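Local atomic coordinates of oligopeptide ABC transporter OppAIV (Borrelia burgdorferi B31, PDB entry 4GL8), a protein that probably binds oligopeptides outside the cytoplasmic membrane and passes them to an ABC transporter for uptake. Residues D44-N49 with L117-K122; H94-L99 with K227-K232; E258-F263 with N506-G511; K375-D380 with S409-S414. All blocks are in the same frame, centred on the assembly; numbering follows the deposited sequence.

Contact 1. Residues D44-N49 with L117-K122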
loop_
_atom_site.group_PDB
_atom_site.type_symbol
_atom_site.label_atom_id
_atom_site.label_comp_id
_atom_site.label_asym_id
_atom_site.label_seq_id
_atom_site.Cartn_x
_atom_site.Cartn_y
_atom_site.Cartn_z
ATOM N N ASP A 44 14.405 1.471 -1.512
ATOM C CA ASP A 44 14.510 1.969 -2.886
ATOM C C ASP A 44 13.080 2.203 -3.376
ATOM O O ASP A 44 12.316 1.259 -3.520
ATOM C CB ASP A 44 15.212 0.913 -3.734
ATOM C CG ASP A 44 15.482 1.366 -5.158
ATOM O OD1 ASP A 44 14.724 2.190 -5.702
ATOM O OD2 ASP A 44 16.469 0.877 -5.749
ATOM N N ALA A 45 12.727 3.457 -3.612
ATOM C CA ALA A 45 11.341 3.835 -3.895
ATOM C C ALA A 45 10.775 3.156 -5.127
ATOM O O ALA A 45 9.539 3.013 -5.248
ATOM C CB ALA A 45 11.207 5.368 -4.032
ATOM N N GLN A 46 11.646 2.744 -6.035
ATOM C CA GLN A 46 11.193 2.166 -7.302
ATOM C C GLN A 46 11.009 0.665 -7.164
ATOM O O GLN A 46 10.506 0.030 -8.085
ATOM C CB GLN A 46 12.151 2.523 -8.437
ATOM C CG GLN A 46 12.212 4.024 -8.671
ATOM C CD GLN A 46 12.965 4.412 -9.934
ATOM O OE1 GLN A 46 13.877 3.714 -10.375
ATOM N NE2 GLN A 46 12.548 5.528 -10.543
ATOM N N LEU A 47 11.411 0.109 -6.014
ATOM C CA LEU A 47 11.233 -1.316 -5.739
ATOM C C LEU A 47 10.257 -1.557 -4.587
ATOM O O LEU A 47 9.809 -2.657 -4.410
ATOM C CB LEU A 47 12.575 -1.981 -5.398
ATOM C CG LEU A 47 13.725 -1.832 -6.398
ATOM C CD1 LEU A 47 15.006 -2.474 -5.875
ATOM C CD2 LEU A 47 13.392 -2.436 -7.761
ATOM N N ILE A 48 9.956 -0.555 -3.779
ATOM C CA ILE A 48 9.061 -0.749 -2.616
ATOM C C ILE A 48 7.651 -1.027 -3.078
ATOM O O ILE A 48 7.134 -0.292 -3.905
ATOM C CB ILE A 48 9.032 0.514 -1.716
ATOM C CG1 ILE A 48 10.325 0.626 -0.926
ATOM C CG2 ILE A 48 7.876 0.469 -0.727
ATOM C CD1 ILE A 48 10.622 2.039 -0.497
ATOM N N ASN A 49 7.015 -2.050 -2.518
ATOM C CA ASN A 49 5.615 -2.322 -2.825
ATOM C C ASN A 49 4.775 -2.500 -1.586
ATOM O O ASN A 49 3.689 -3.068 -1.655
ATOM C CB ASN A 49 5.486 -3.553 -3.716
ATOM C CG ASN A 49 6.132 -4.790 -3.108
ATOM O OD1 ASN A 49 6.348 -4.876 -1.883
ATOM N ND2 ASN A 49 6.478 -5.755 -3.978
ATOM N N LEU A 117 13.264 6.628 -16.532
ATOM C CA LEU A 117 13.858 5.621 -17.421
ATOM C C LEU A 117 14.342 4.354 -16.693
ATOM O O LEU A 117 14.181 3.251 -17.211
ATOM C CB LEU A 117 14.996 6.203 -18.261
ATOM C CG LEU A 117 14.683 7.334 -19.248
ATOM C CD1 LEU A 117 15.978 7.702 -19.939
ATOM C CD2 LEU A 117 13.639 6.981 -20.276
ATOM N N ARG A 118 14.936 4.499 -15.511
ATOM C CA ARG A 118 15.324 3.324 -14.702
ATOM C C ARG A 118 14.128 2.423 -14.352
ATOM O O ARG A 118 14.240 1.203 -14.485
ATOM C CB ARG A 118 16.052 3.752 -13.415
ATOM C CG ARG A 118 16.292 2.628 -12.392
ATOM C CD ARG A 118 17.085 3.155 -11.199
ATOM N NE ARG A 118 17.541 2.111 -10.290
ATOM C CZ ARG A 118 17.016 1.825 -9.091
ATOM N NH1 ARG A 118 15.950 2.486 -8.604
ATOM N NH2 ARG A 118 17.565 0.847 -8.355
ATOM N N ILE A 119 12.998 2.966 -13.885
ATOM C CA ILE A 119 11.907 2.074 -13.483
ATOM C C ILE A 119 11.261 1.406 -14.696
ATOM O O ILE A 119 10.670 0.346 -14.571
ATOM C CB ILE A 119 10.847 2.742 -12.583
ATOM C CG1 ILE A 119 9.940 1.683 -11.975
ATOM C CG2 ILE A 119 10.023 3.773 -13.361
ATOM C CD1 ILE A 119 9.042 2.232 -10.893
ATOM N N LEU A 120 11.424 2.007 -15.875
ATOM C CA LEU A 120 10.920 1.429 -17.120
ATOM C C LEU A 120 11.930 0.523 -17.795
ATOM O O LEU A 120 11.689 0.065 -18.918
ATOM C CB LEU A 120 10.488 2.537 -18.078
ATOM C CG LEU A 120 9.235 3.280 -17.604
ATOM C CD1 LEU A 120 9.094 4.636 -18.286
ATOM C CD2 LEU A 120 8.000 2.436 -17.858
ATOM N N ASP A 121 13.051 0.267 -17.115
ATOM C CA ASP A 121 14.010 -0.731 -17.524
ATOM C C ASP A 121 13.616 -2.068 -16.919
ATOM O O ASP A 121 13.544 -2.203 -15.702
ATOM C CB ASP A 121 15.410 -0.369 -17.018
ATOM C CG ASP A 121 16.516 -1.200 -17.684
ATOM O OD1 ASP A 121 16.229 -2.284 -18.263
ATOM O OD2 ASP A 121 17.679 -0.743 -17.633
ATOM N N LYS A 122 13.400 -3.056 -17.779
ATOM C CA LYS A 122 13.090 -4.424 -17.361
ATOM C C LYS A 122 14.093 -4.940 -16.318
ATOM O O LYS A 122 13.692 -5.601 -15.354
ATOM C CB LYS A 122 13.070 -5.335 -18.584
ATOM C CG LYS A 122 12.237 -6.599 -18.464
ATOM C CD LYS A 122 11.949 -7.181 -19.858
ATOM C CE LYS A 122 10.863 -6.385 -20.590
ATOM N NZ LYS A 122 10.602 -6.825 -21.994
#
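Asp44 and Arg118 reach for each other because both turn CG anti to the backbone N (chi1 -175° and 170°), and Arg118 then runs extended from CG to NE, which delivers its guanidinium to the carboxylate from the opposite direction. The grip is end-on and bidentate. Arg118 NH2 lies 2.8 Å from Asp44 OD2 and NH1 lies 3.2 Å from OD1, each oxygen using its syn lone pair, with the two flat groups only 7° from coplanar. Arginine suits the place, since a pair of parallel N-H bonds matches the two carboxylate oxygens.

Gln46 adds a third bond. Its OE1 takes Arg118 NH1 at 3.0 Å, with the donor tilted out of the amide carbonyl plane. The amide also lies against Ile119, whose CB sits 3.8 Å from Gln46 CD, while Ile119 CD1 touches Gln46 CB at 4.0 Å; a branched apolar residue here covers the flank of the glutamine. The other end of that amide, NE2, binds the carbonyl of Ser115, three residues before Arg118 in helix 109-119.

Asp44 OD1 also accepts the backbone N of Gln46 at 3.1 Å, on its anti side, making an Asx turn that shapes the loop between strand 31-35 and helix 51-57. Asp44 OD2 has a second partner in Trp197 NE1.

With NH1 shared between carboxylate and amide, and both carboxylate oxygens doubly engaged, the guanidinium is fixed in rotation as well as position. The buried aspartate probably stays ionised, its charge balanced by the arginine that ties this loop to the end of the helix.

Contact 2. Residues H94-L99 with K227-K232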
loop_
_atom_site.group_PDB
_atom_site.type_symbol
_atom_site.label_atom_id
_atom_site.label_comp_id
_atom_site.label_asym_id
_atom_site.label_seq_id
_atom_site.Cartn_x
_atom_site.Cartn_y
_atom_site.Cartn_z
ATOM N N HIS A 94 6.191 22.717 -13.079
ATOM C CA HIS A 94 7.202 23.777 -12.928
ATOM C C HIS A 94 7.911 23.547 -11.610
ATOM O O HIS A 94 7.289 23.644 -10.549
ATOM C CB HIS A 94 6.531 25.153 -12.958
ATOM C CG HIS A 94 5.656 25.342 -14.145
ATOM N ND1 HIS A 94 6.162 25.663 -15.396
ATOM C CD2 HIS A 94 4.320 25.203 -14.298
ATOM C CE1 HIS A 94 5.162 25.732 -16.263
ATOM N NE2 HIS A 94 4.035 25.450 -15.625
ATOM N N LEU A 95 9.188 23.174 -11.687
ATOM C CA LEU A 95 9.954 22.841 -10.488
ATOM C C LEU A 95 10.271 24.129 -9.712
ATOM O O LEU A 95 10.465 25.192 -10.316
ATOM C CB LEU A 95 11.252 22.077 -10.856
ATOM C CG LEU A 95 11.083 20.779 -11.656
ATOM C CD1 LEU A 95 12.407 20.072 -11.907
ATOM C CD2 LEU A 95 10.083 19.813 -11.022
ATOM N N ARG A 96 10.289 24.048 -8.379
ATOM C CA ARG A 96 10.776 25.175 -7.572
ATOM C C ARG A 96 12.281 25.385 -7.791
ATOM O O ARG A 96 12.976 24.488 -8.261
ATOM C CB ARG A 96 10.466 25.001 -6.090
ATOM C CG ARG A 96 11.053 23.754 -5.467
ATOM C CD ARG A 96 10.558 23.596 -4.034
ATOM N NE ARG A 96 9.182 23.124 -3.973
ATOM C CZ ARG A 96 8.134 23.839 -3.596
ATOM N NH1 ARG A 96 8.281 25.093 -3.201
ATOM N NH2 ARG A 96 6.916 23.277 -3.573
ATOM N N ASP A 97 12.741 26.595 -7.473
ATOM C CA ASP A 97 14.150 26.984 -7.577
ATOM C C ASP A 97 15.050 26.294 -6.570
ATOM O O ASP A 97 14.621 25.957 -5.473
ATOM C CB ASP A 97 14.292 28.497 -7.358
ATOM C CG ASP A 97 13.548 29.304 -8.395
ATOM O OD1 ASP A 97 13.302 28.778 -9.504
ATOM O OD2 ASP A 97 13.204 30.470 -8.116
ATOM N N ASN A 98 16.309 26.120 -6.962
ATOM C CA ASN A 98 17.382 25.659 -6.068
ATOM C C ASN A 98 17.163 24.271 -5.491
ATOM O O ASN A 98 17.590 23.991 -4.378
ATOM C CB ASN A 98 17.587 26.670 -4.932
ATOM C CG ASN A 98 17.835 28.085 -5.451
ATOM O OD1 ASN A 98 18.516 28.278 -6.459
ATOM N ND2 ASN A 98 17.272 29.077 -4.767
ATOM N N LEU A 99 16.496 23.399 -6.238
ATOM C CA LEU A 99 16.297 22.029 -5.780
ATOM C C LEU A 99 17.614 21.297 -5.823
ATOM O O LEU A 99 18.248 21.252 -6.856
ATOM C CB LEU A 99 15.298 21.291 -6.660
ATOM C CG LEU A 99 13.825 21.661 -6.479
ATOM C CD1 LEU A 99 12.980 20.952 -7.531
ATOM C CD2 LEU A 99 13.328 21.328 -5.069
ATOM N N LYS A 227 19.572 20.411 3.274
ATOM C CA LYS A 227 19.381 20.904 1.912
ATOM C C LYS A 227 17.924 20.763 1.431
ATOM O O LYS A 227 17.603 21.118 0.309
ATOM C CB LYS A 227 20.359 20.198 0.953
ATOM C CG LYS A 227 21.812 20.146 1.458
ATOM C CD LYS A 227 22.851 20.505 0.395
ATOM C CE LYS A 227 22.890 22.021 0.158
ATOM N NZ LYS A 227 23.819 22.488 -0.920
ATOM N N TYR A 228 17.063 20.213 2.279
ATOM C CA TYR A 228 15.643 20.126 1.975
ATOM C C TYR A 228 15.150 21.548 1.709
ATOM O O TYR A 228 15.512 22.463 2.431
ATOM C CB TYR A 228 14.915 19.460 3.144
ATOM C CG TYR A 228 13.410 19.472 3.063
ATOM C CD1 TYR A 228 12.753 18.987 1.944
ATOM C CD2 TYR A 228 12.640 19.947 4.126
ATOM C CE1 TYR A 228 11.370 18.967 1.869
ATOM C CE2 TYR A 228 11.266 19.940 4.068
ATOM C CZ TYR A 228 10.634 19.453 2.924
ATOM O OH TYR A 228 9.276 19.461 2.832
ATOM N N TYR A 229 14.334 21.744 0.675
ATOM C CA TYR A 229 13.979 23.119 0.265
ATOM C C TYR A 229 13.307 23.886 1.400
ATOM O O TYR A 229 13.414 25.098 1.482
ATOM C CB TYR A 229 13.099 23.143 -1.006
ATOM C CG TYR A 229 11.636 22.877 -0.758
ATOM C CD1 TYR A 229 10.736 23.922 -0.583
ATOM C CD2 TYR A 229 11.167 21.573 -0.675
ATOM C CE1 TYR A 229 9.404 23.661 -0.346
ATOM C CE2 TYR A 229 9.853 21.306 -0.426
ATOM C CZ TYR A 229 8.979 22.346 -0.260
ATOM O OH TYR A 229 7.670 22.031 -0.031
ATOM N N ASN A 230 12.605 23.154 2.261
ATOM C CA ASN A 230 11.902 23.735 3.406
ATOM C C ASN A 230 12.440 23.252 4.747
ATOM O O ASN A 230 11.676 23.077 5.687
ATOM C CB ASN A 230 10.403 23.429 3.308
ATOM C CG ASN A 230 9.560 24.440 4.047
ATOM O OD1 ASN A 230 9.892 25.631 4.076
ATOM N ND2 ASN A 230 8.489 23.982 4.676
ATOM N N SER A 231 13.753 23.054 4.842
ATOM C CA SER A 231 14.397 22.640 6.102
ATOM C C SER A 231 14.124 23.605 7.288
ATOM O O SER A 231 14.131 23.200 8.446
ATOM C CB SER A 231 15.905 22.480 5.888
ATOM O OG SER A 231 16.486 23.671 5.407
ATOM N N LYS A 232 13.929 24.876 6.954
ATOM C CA LYS A 232 13.327 25.918 7.798
ATOM C C LYS A 232 12.270 25.440 8.790
ATOM O O LYS A 232 12.214 25.922 9.908
ATOM C CB LYS A 232 12.614 26.886 6.848
ATOM C CG LYS A 232 12.417 28.305 7.302
ATOM C CD LYS A 232 11.251 28.964 6.549
ATOM C CE LYS A 232 11.286 28.753 5.044
ATOM N NZ LYS A 232 12.515 29.317 4.404
#
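A cation-pi stack of Arg96 on Tyr229 joins the turn that follows strand 90-95 to the loop between strands 219-224 and 238-242, in a partly buried position, the contact's centre about 27 Å from that of the chain. The guanidinium lies nearly flat over one face of the ring, the planes 18° apart and Arg96 CZ 4.0 Å from the centroid of Tyr229. The chain enters over the same face: Arg96 CD stands 3.7 Å from that centroid in a CH-pi contact, and NH1 comes down on Tyr229 CE1 at 3.4 Å. The bend at chi3 (76°) lets methylene and guanidinium share one ring.

Strand 90-95 belongs to a five-stranded antiparallel sheet, whereas Tyr229 is the second residue (i+1) of a type I beta turn from Tyr228 to Ser231, closed by Ser231 N and the carbonyl of Tyr228. The stack thus bridges this sheet and a loop between strands of another. Arginine serves well here because stacking occupies its face while its N-H groups remain directed along the plane; NE gives its hydrogen to the carbonyl of Gly77 in the neighbouring strand 74-84.

Near the base of the Tyr229 side chain, Leu99 CD2 approaches Tyr229 CB at 4.5 Å, a loose apolar touch from a leucine that also packs on Leu78.

Contact 3. Residues E258-F263 with N506-G511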
loop_
_atom_site.group_PDB
_atom_site.type_symbol
_atom_site.label_atom_id
_atom_site.label_comp_id
_atom_site.label_asym_id
_atom_site.label_seq_id
_atom_site.Cartn_x
_atom_site.Cartn_y
_atom_site.Cartn_z
ATOM N N GLU A 258 10.120 5.121 26.269
ATOM C CA GLU A 258 11.207 4.835 25.295
ATOM C C GLU A 258 10.724 4.881 23.829
ATOM O O GLU A 258 11.499 4.624 22.878
ATOM C CB GLU A 258 11.805 3.452 25.514
ATOM C CG GLU A 258 12.276 3.056 26.909
ATOM C CD GLU A 258 12.508 1.533 26.994
ATOM O OE1 GLU A 258 13.000 0.970 26.000
ATOM O OE2 GLU A 258 12.189 0.882 28.020
ATOM N N LEU A 259 9.432 5.132 23.644
ATOM C CA LEU A 259 8.890 5.383 22.322
ATOM C C LEU A 259 7.941 6.573 22.413
ATOM O O LEU A 259 7.167 6.677 23.343
ATOM C CB LEU A 259 8.160 4.154 21.766
ATOM C CG LEU A 259 9.018 2.941 21.353
ATOM C CD1 LEU A 259 8.120 1.773 20.992
ATOM C CD2 LEU A 259 9.917 3.239 20.174
ATOM N N ASP A 260 8.011 7.453 21.428
ATOM C CA ASP A 260 7.096 8.561 21.317
ATOM C C ASP A 260 5.803 8.147 20.643
ATOM O O ASP A 260 4.798 8.865 20.738
ATOM C CB ASP A 260 7.768 9.698 20.543
ATOM C CG ASP A 260 9.032 10.178 21.230
ATOM O OD1 ASP A 260 8.919 10.922 22.202
ATOM O OD2 ASP A 260 10.136 9.761 20.846
ATOM N N ALA A 261 5.819 7.015 19.940
ATOM C CA ALA A 261 4.636 6.586 19.199
ATOM C C ALA A 261 4.707 5.155 18.746
ATOM O O ALA A 261 5.793 4.602 18.559
ATOM C CB ALA A 261 4.427 7.478 17.989
ATOM N N ILE A 262 3.535 4.564 18.546
ATOM C CA ILE A 262 3.393 3.252 17.944
ATOM C C ILE A 262 2.312 3.353 16.861
ATOM O O ILE A 262 1.152 3.640 17.159
ATOM C CB ILE A 262 2.997 2.185 18.987
ATOM C CG1 ILE A 262 4.064 2.058 20.062
ATOM C CG2 ILE A 262 2.857 0.819 18.342
ATOM C CD1 ILE A 262 3.722 1.067 21.160
ATOM N N PHE A 263 2.680 3.116 15.608
ATOM C CA PHE A 263 1.724 3.216 14.501
ATOM C C PHE A 263 1.229 1.823 14.176
ATOM O O PHE A 263 2.006 0.952 13.828
ATOM C CB PHE A 263 2.377 3.864 13.267
ATOM C CG PHE A 263 2.578 5.364 13.377
ATOM C CD1 PHE A 263 2.334 6.059 14.574
ATOM C CD2 PHE A 263 3.040 6.085 12.273
ATOM C CE1 PHE A 263 2.509 7.433 14.644
ATOM C CE2 PHE A 263 3.216 7.457 12.344
ATOM C CZ PHE A 263 2.960 8.135 13.530
ATOM N N ASN A 506 0.971 12.905 22.671
ATOM C CA ASN A 506 0.474 14.255 22.400
ATOM C C ASN A 506 0.694 15.244 23.559
ATOM O O ASN A 506 0.489 16.434 23.379
ATOM C CB ASN A 506 -0.999 14.248 21.935
ATOM C CG ASN A 506 -1.931 13.504 22.891
ATOM O OD1 ASN A 506 -1.668 13.413 24.084
ATOM N ND2 ASN A 506 -3.018 12.959 22.358
ATOM N N ASP A 507 1.125 14.754 24.728
ATOM C CA ASP A 507 1.650 15.628 25.790
ATOM C C ASP A 507 3.075 16.186 25.536
ATOM O O ASP A 507 3.497 17.135 26.205
ATOM C CB ASP A 507 1.666 14.864 27.112
ATOM C CG ASP A 507 2.577 13.650 27.055
ATOM O OD1 ASP A 507 2.497 12.886 26.059
ATOM O OD2 ASP A 507 3.393 13.484 27.983
ATOM N N LYS A 508 3.814 15.579 24.605
ATOM C CA LYS A 508 5.177 15.999 24.253
ATOM C C LYS A 508 5.244 16.645 22.868
ATOM O O LYS A 508 6.004 17.589 22.651
ATOM C CB LYS A 508 6.117 14.791 24.209
ATOM C CG LYS A 508 6.486 14.198 25.550
ATOM C CD LYS A 508 7.393 12.971 25.362
ATOM C CE LYS A 508 8.858 13.325 25.083
ATOM N NZ LYS A 508 9.700 12.121 24.785
ATOM N N TRP A 509 4.487 16.093 21.923
ATOM C CA TRP A 509 4.544 16.520 20.545
ATOM C C TRP A 509 3.212 17.014 19.986
ATOM O O TRP A 509 2.136 16.655 20.478
ATOM C CB TRP A 509 5.021 15.360 19.696
ATOM C CG TRP A 509 6.245 14.693 20.239
ATOM C CD1 TRP A 509 6.292 13.562 20.995
ATOM C CD2 TRP A 509 7.583 15.121 20.081
ATOM N NE1 TRP A 509 7.587 13.245 21.299
ATOM C CE2 TRP A 509 8.401 14.191 20.746
ATOM C CE3 TRP A 509 8.182 16.196 19.426
ATOM C CZ2 TRP A 509 9.781 14.300 20.769
ATOM C CZ3 TRP A 509 9.559 16.307 19.455
ATOM C CH2 TRP A 509 10.342 15.368 20.116
ATOM N N LYS A 510 3.314 17.846 18.952
ATOM C CA LYS A 510 2.205 18.174 18.085
ATOM C C LYS A 510 2.686 18.007 16.651
ATOM O O LYS A 510 3.863 17.696 16.421
ATOM C CB LYS A 510 1.741 19.611 18.318
ATOM C CG LYS A 510 2.786 20.691 18.039
ATOM C CD LYS A 510 2.177 22.074 18.235
ATOM C CE LYS A 510 3.233 23.165 18.191
ATOM N NZ LYS A 510 2.656 24.494 18.530
ATOM N N GLY A 511 1.777 18.224 15.708
ATOM C CA GLY A 511 2.110 18.232 14.295
ATOM C C GLY A 511 1.901 16.934 13.550
ATOM O O GLY A 511 2.409 16.790 12.416
#
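Asp260 OD1 receives two donors from the segment 506-511. Trp509 NE1 binds it at 2.8 Å with an N-H...O angle of 156°, and Lys508 NZ forms a salt bridge with the same oxygen at 3.0 Å. The two come from different directions. The indole N-H points at OD1 within its own ring plane but meets it from above the carboxylate plane, 53° out, with the two planes 85° apart; the ammonium approaches nearly along the C-O bond of OD1.

The lysine chain is bent at chi3, which carries NZ over to the oxygen across the line of the aspartate side chain. Each residue type fits its task: tryptophan can bury a large ring yet offer one N-H at its edge, and lysine supplies a charge that should help the buried aspartate remain ionised.

The second carboxylate oxygen is held from another side. Asp260 OD2 accepts the backbone N of Lys33, so the side chain spans both the lysine-tryptophan pair and strand 31-35. Phe32 of that strand meets the Trp509 ring edge-to-face, helping to set the indole in place.

Farther out, strand 261-263 continues from Asp260 between strand 31-35, parallel to it, and the antiparallel strand 492-504, with helix 247-255 packed against Ile262. Trp509 begins the short strand 509-510, which pairs with 526-527, and its ring also touches Phe504 at the end of strand 492-504.

Contact 4. Residues K375-D380 with S409-S414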
loop_
_atom_site.group_PDB
_atom_site.type_symbol
_atom_site.label_atom_id
_atom_site.label_comp_id
_atom_site.label_asym_id
_atom_site.label_seq_id
_atom_site.Cartn_x
_atom_site.Cartn_y
_atom_site.Cartn_z
ATOM N N LYS A 375 -0.872 -18.780 5.308
ATOM C CA LYS A 375 0.287 -17.942 5.642
ATOM C C LYS A 375 -0.154 -16.561 6.088
ATOM O O LYS A 375 -1.167 -16.023 5.619
ATOM C CB LYS A 375 1.249 -17.814 4.456
ATOM C CG LYS A 375 2.173 -19.017 4.257
ATOM C CD LYS A 375 3.163 -18.793 3.119
ATOM C CE LYS A 375 4.072 -19.984 2.902
ATOM N NZ LYS A 375 5.162 -19.702 1.933
ATOM N N TYR A 376 0.612 -15.978 6.991
ATOM C CA TYR A 376 0.382 -14.576 7.400
ATOM C C TYR A 376 1.708 -13.940 7.829
ATOM O O TYR A 376 2.691 -14.649 8.134
ATOM C CB TYR A 376 -0.655 -14.487 8.503
ATOM C CG TYR A 376 -0.215 -15.127 9.764
ATOM C CD1 TYR A 376 -0.381 -16.501 9.977
ATOM C CD2 TYR A 376 0.393 -14.375 10.759
ATOM C CE1 TYR A 376 0.060 -17.100 11.162
ATOM C CE2 TYR A 376 0.829 -14.951 11.929
ATOM C CZ TYR A 376 0.656 -16.306 12.130
ATOM O OH TYR A 376 1.121 -16.836 13.308
ATOM N N ASN A 377 1.759 -12.606 7.843
ATOM C CA ASN A 377 3.002 -11.935 8.225
ATOM C C ASN A 377 3.120 -11.919 9.749
ATOM O O ASN A 377 2.132 -11.701 10.432
ATOM C CB ASN A 377 3.045 -10.528 7.665
ATOM C CG ASN A 377 1.824 -9.736 8.019
ATOM O OD1 ASN A 377 0.719 -10.142 7.696
ATOM N ND2 ASN A 377 2.007 -8.619 8.701
ATOM N N THR A 378 4.313 -12.177 10.274
ATOM C CA THR A 378 4.528 -12.196 11.719
ATOM C C THR A 378 3.950 -10.896 12.266
ATOM O O THR A 378 4.330 -9.787 11.840
ATOM C CB THR A 378 6.026 -12.273 12.064
ATOM O OG1 THR A 378 6.649 -13.290 11.276
ATOM C CG2 THR A 378 6.271 -12.552 13.595
ATOM N N SER A 379 3.022 -11.035 13.188
ATOM C CA SER A 379 2.305 -9.907 13.751
ATOM C C SER A 379 1.321 -10.501 14.720
ATOM O O SER A 379 0.641 -11.468 14.382
ATOM C CB SER A 379 1.511 -9.146 12.680
ATOM O OG SER A 379 0.327 -8.569 13.220
ATOM N N ASP A 380 1.245 -9.925 15.901
ATOM C CA ASP A 380 0.263 -10.346 16.917
ATOM C C ASP A 380 -1.181 -10.190 16.457
ATOM O O ASP A 380 -2.014 -11.065 16.677
ATOM C CB ASP A 380 0.478 -9.529 18.180
ATOM C CG ASP A 380 1.780 -9.868 18.866
ATOM O OD1 ASP A 380 2.245 -11.010 18.675
ATOM O OD2 ASP A 380 2.308 -9.021 19.612
ATOM N N SER A 409 9.649 -9.497 4.870
ATOM C CA SER A 409 10.255 -9.655 3.530
ATOM C C SER A 409 9.900 -10.949 2.870
ATOM O O SER A 409 9.656 -10.978 1.677
ATOM C CB SER A 409 11.787 -9.545 3.576
ATOM O OG SER A 409 12.169 -8.187 3.757
ATOM N N THR A 410 9.923 -12.030 3.624
ATOM C CA THR A 410 9.564 -13.336 3.092
ATOM C C THR A 410 8.080 -13.349 2.736
ATOM O O THR A 410 7.693 -13.910 1.738
ATOM C CB THR A 410 9.901 -14.448 4.114
ATOM O OG1 THR A 410 11.318 -14.448 4.368
ATOM C CG2 THR A 410 9.476 -15.885 3.604
ATOM N N TYR A 411 7.249 -12.751 3.581
ATOM C CA TYR A 411 5.805 -12.674 3.324
ATOM C C TYR A 411 5.480 -11.965 2.005
ATOM O O TYR A 411 4.650 -12.437 1.237
ATOM C CB TYR A 411 5.106 -11.969 4.484
ATOM C CG TYR A 411 3.712 -11.478 4.158
ATOM C CD1 TYR A 411 2.626 -12.334 4.213
ATOM C CD2 TYR A 411 3.483 -10.161 3.825
ATOM C CE1 TYR A 411 1.352 -11.889 3.941
ATOM C CE2 TYR A 411 2.209 -9.697 3.547
ATOM C CZ TYR A 411 1.148 -10.560 3.598
ATOM O OH TYR A 411 -0.124 -10.089 3.323
ATOM N N ILE A 412 6.167 -10.858 1.745
ATOM C CA ILE A 412 6.008 -10.125 0.495
ATOM C C ILE A 412 6.471 -10.970 -0.685
ATOM O O ILE A 412 5.835 -10.968 -1.741
ATOM C CB ILE A 412 6.828 -8.816 0.467
ATOM C CG1 ILE A 412 6.291 -7.816 1.479
ATOM C CG2 ILE A 412 6.850 -8.187 -0.931
ATOM C CD1 ILE A 412 7.289 -6.704 1.739
ATOM N N ASN A 413 7.610 -11.639 -0.526
ATOM C CA ASN A 413 8.107 -12.528 -1.575
ATOM C C ASN A 413 7.102 -13.632 -1.857
ATOM O O ASN A 413 6.905 -13.985 -2.987
ATOM C CB ASN A 413 9.448 -13.133 -1.177
ATOM C CG ASN A 413 9.908 -14.183 -2.149
ATOM O OD1 ASN A 413 10.588 -13.864 -3.108
ATOM N ND2 ASN A 413 9.492 -15.438 -1.945
ATOM N N SER A 414 6.433 -14.137 -0.822
ATOM C CA SER A 414 5.452 -15.197 -1.006
ATOM C C SER A 414 4.232 -14.711 -1.814
ATOM O O SER A 414 3.748 -15.412 -2.706
ATOM C CB SER A 414 4.994 -15.787 0.344
ATOM O OG SER A 414 6.040 -16.471 1.001
#
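Packing on the Tyr411 ring is done by Asn377. The methylene CB of Asn377 sits over one face of the Tyr411 ring, 3.9 Å from its centroid and 18° off the normal, a CH-pi contact. Tyr411 turns CG anti to its own N (chi1 163°), which swings the ring out from helix 408-417 to the strand; its CD1 also comes within 3.7 Å of the backbone N of Asn377. An aromatic ring offers a face on which the asparagine methylene can lie, while the strand backbone passes close to CD1.

The axis of helical segment 409-414 passes 8.2 Å from that of strand 375-377, their N-to-C directions 135° apart. Strand 372-377, to which the latter belongs, pairs in parallel with both 401-406 and 422-428, and the helix connects those two, covering the sheet through Tyr411 and Ser414, which also touch Ile423.

Polar interactions take the side-chain ends. Tyr411 OH bonds to the carbonyl of Arg424, and Asn377 OD1 to Arg424 NH1, while Asn377 ND2 holds the backbone of the bound peptide; an amide can do both, accepting and donating at once. Lys375 stretches out to Ser414, but its NZ to OG bond is weak at 3.5 Å: Glu406 is the stronger partner of both, pairing with the lysine charge through OE2 and with the serine hydroxyl through OE1.

In the fold
From the N terminus, the loop 44-49 after strand 31-35 is met by the end of helix 109-119, closing contact 1. Before that closure the chain has already passed strand 90-95, whose far partner, 227-232, comes much later; contacts 1 and 2 therefore cross. Contact 2 ties the five-stranded antiparallel sheet to the loop before strand 238-242. Contact 3 joins the start of strand 261-263 to the 509-510 strand near the C terminus, and the short loop of contact 4, which joins strand 372-377 to helix 408-417, falls entirely within its span. Contacts 1 and 4, remote in sequence, touch through Asn49 and Ile412, and Asn49 and Asn377 both bind the peptide backbone.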